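Local coordinates for D-galactonate dehydratase family member RspA (Pantoea ananatis, PDB 3T6C), which catalyses, with low efficiency in vitro and with the help of magnesium, the dehydration of D-gluconate to 2-dehydro-3-deoxy-D-gluconate, at residues Glu156-Glu160 with Arg228-Leu233. Numbering follows the deposited sequence.
Sequences EVEVE and RLFDHL
Glu-156–Glu-160 and Arg-228–Leu-233 are short pieces of two helices whose axes approach to 9.9 Å and run in broadly the same direction, 50° apart, with Glu-156 facing Leu-229 and Glu-160 facing Leu-233 one turn later. On the outer side of the contact, His-232 reaches across with CG anti to its backbone N (chi1 172°), and its NE2 donates a hydrogen bond of 2.8 Å to OE1 of Glu-160. The bond is bent, 142° at the hydrogen, with OE1 tilted out of the imidazole plane; the donor in turn meets OE1 from above the carboxylate plane. Glutamate suits this buried place because both oxygens find partners: OE2 forms a salt bridge with Arg-164, one turn on, which probably favours the charged carboxylate. The imidazole also serves as a surface: CB of Glu-156 lies over one face, 4.1 Å from the ring centroid, in a CH-pi contact. These are neighbouring outer helices of the (beta/alpha)7beta barrel, a modified TIM barrel, of the mandelate racemase/muconate lactonizing enzyme family, and strand 173-176 follows the first of them. Toward that strand the contact turns apolar. CB of Val-159 stands 4.0 Å from CD1 of Leu-229, while CD2 of Leu-233 comes within 3.7 Å of CA of Glu-160; Val-159 and Leu-233 both also touch Cys-176. Branched aliphatic side chains fit here, filling the wedge between helices and barrel wall. At the more exposed end Glu-156 extends past Leu-229, its OE1 4.4 Å from NE of Arg-228, too far for a salt bridge. A water donates to O of Arg-228 at 2.9 Å and only weakly to OE2 of Glu-156.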
loop_
_atom_site.group_PDB
_atom_site.type_symbol
_atom_site.label_atom_id
_atom_site.label_comp_id
_atom_site.label_asym_id
_atom_site.label_seq_id
_atom_site.Cartn_x
_atom_site.Cartn_y
_atom_site.Cartn_z
ATOM N N GLU A 156 40.600 16.407 -11.599
ATOM C CA GLU A 156 40.122 16.945 -10.325
ATOM C C GLU A 156 40.784 18.281 -9.994
ATOM O O GLU A 156 40.151 19.152 -9.392
ATOM C CB GLU A 156 40.384 15.932 -9.205
ATOM C CG GLU A 156 39.757 14.625 -9.576
ATOM C CD GLU A 156 40.124 13.508 -8.664
ATOM O OE1 GLU A 156 39.566 12.405 -8.894
ATOM O OE2 GLU A 156 40.953 13.742 -7.728
ATOM N N VAL A 157 42.028 18.459 -10.398
ATOM C CA VAL A 157 42.728 19.727 -10.105
ATOM C C VAL A 157 42.171 20.879 -10.948
ATOM O O VAL A 157 41.967 21.976 -10.454
ATOM C CB VAL A 157 44.252 19.572 -10.292
ATOM C CG1 VAL A 157 44.932 20.949 -10.180
ATOM C CG2 VAL A 157 44.795 18.648 -9.206
ATOM N N GLU A 158 41.869 20.629 -12.217
ATOM C CA GLU A 158 41.287 21.691 -13.034
ATOM C C GLU A 158 39.924 22.061 -12.481
ATOM O O GLU A 158 39.560 23.229 -12.482
ATOM C CB GLU A 158 41.143 21.247 -14.493
ATOM C CG GLU A 158 42.500 21.122 -15.170
ATOM C CD GLU A 158 42.373 20.976 -16.681
ATOM O OE1 GLU A 158 41.238 20.950 -17.221
ATOM O OE2 GLU A 158 43.438 20.899 -17.334
ATOM N N VAL A 159 39.141 21.057 -12.071
ATOM C CA VAL A 159 37.805 21.364 -11.511
ATOM C C VAL A 159 37.971 22.195 -10.226
ATOM O O VAL A 159 37.276 23.219 -10.003
ATOM C CB VAL A 159 36.982 20.078 -11.240
ATOM C CG1 VAL A 159 35.601 20.429 -10.623
ATOM C CG2 VAL A 159 36.759 19.345 -12.535
ATOM N N GLU A 160 38.931 21.784 -9.402
ATOM C CA GLU A 160 39.220 22.518 -8.170
ATOM C C GLU A 160 39.589 23.958 -8.470
ATOM O O GLU A 160 39.090 24.887 -7.822
ATOM C CB GLU A 160 40.362 21.831 -7.407
ATOM C CG GLU A 160 40.869 22.618 -6.181
ATOM C CD GLU A 160 42.263 22.195 -5.740
ATOM O OE1 GLU A 160 42.759 21.116 -6.151
ATOM O OE2 GLU A 160 42.870 22.929 -4.901
ATOM N N ARG A 228 35.129 10.181 -6.064
ATOM C CA ARG A 228 36.518 10.613 -5.933
ATOM C C ARG A 228 36.664 12.116 -6.184
ATOM O O ARG A 228 37.403 12.818 -5.439
ATOM C CB ARG A 228 37.423 9.819 -6.906
ATOM C CG ARG A 228 37.383 8.296 -6.693
ATOM C CD ARG A 228 38.372 7.460 -7.581
ATOM N NE ARG A 228 38.720 8.129 -8.835
ATOM C CZ ARG A 228 38.485 7.650 -10.061
ATOM N NH1 ARG A 228 37.907 6.459 -10.235
ATOM N NH2 ARG A 228 38.835 8.375 -11.125
ATOM N N LEU A 229 35.978 12.618 -7.214
ATOM C CA LEU A 229 36.004 14.063 -7.492
ATOM C C LEU A 229 35.544 14.854 -6.277
ATOM O O LEU A 229 36.188 15.825 -5.865
ATOM C CB LEU A 229 35.136 14.400 -8.729
ATOM C CG LEU A 229 34.965 15.899 -9.005
ATOM C CD1 LEU A 229 36.285 16.629 -9.418
ATOM C CD2 LEU A 229 33.901 16.021 -10.069
ATOM N N PHE A 230 34.413 14.469 -5.691
ATOM C CA PHE A 230 33.883 15.208 -4.559
ATOM C C PHE A 230 34.672 15.066 -3.284
ATOM O O PHE A 230 34.764 16.031 -2.514
ATOM C CB PHE A 230 32.358 15.042 -4.396
ATOM C CG PHE A 230 31.611 15.776 -5.468
ATOM C CD1 PHE A 230 31.321 17.109 -5.298
ATOM C CD2 PHE A 230 31.306 15.164 -6.680
ATOM C CE1 PHE A 230 30.745 17.840 -6.309
ATOM C CE2 PHE A 230 30.696 15.885 -7.703
ATOM C CZ PHE A 230 30.405 17.233 -7.506
ATOM N N ASP A 231 35.315 13.912 -3.105
ATOM C CA ASP A 231 36.265 13.794 -1.975
ATOM C C ASP A 231 37.395 14.819 -2.122
ATOM O O ASP A 231 37.762 15.513 -1.142
ATOM C CB ASP A 231 36.816 12.376 -1.968
ATOM C CG ASP A 231 37.647 12.066 -0.735
ATOM O OD1 ASP A 231 37.105 12.030 0.377
ATOM O OD2 ASP A 231 38.847 11.854 -0.885
ATOM N N HIS A 232 37.928 14.957 -3.336
ATOM C CA HIS A 232 39.046 15.872 -3.566
ATOM C C HIS A 232 38.559 17.284 -3.352
ATOM O O HIS A 232 39.246 18.087 -2.700
ATOM C CB HIS A 232 39.553 15.723 -5.005
ATOM C CG HIS A 232 40.559 16.765 -5.374
ATOM N ND1 HIS A 232 41.878 16.663 -4.994
ATOM C CD2 HIS A 232 40.449 17.927 -6.071
ATOM C CE1 HIS A 232 42.552 17.707 -5.455
ATOM N NE2 HIS A 232 41.708 18.494 -6.097
ATOM N N LEU A 233 37.387 17.619 -3.884
ATOM C CA LEU A 233 36.886 18.992 -3.761
ATOM C C LEU A 233 36.616 19.360 -2.316
ATOM O O LEU A 233 36.925 20.448 -1.911
ATOM C CB LEU A 233 35.626 19.197 -4.612
ATOM C CG LEU A 233 35.860 19.102 -6.129
ATOM C CD1 LEU A 233 34.492 19.135 -6.809
ATOM C CD2 LEU A 233 36.775 20.236 -6.668
HETATM O O HOH W 1 40.119 11.806 -4.974
#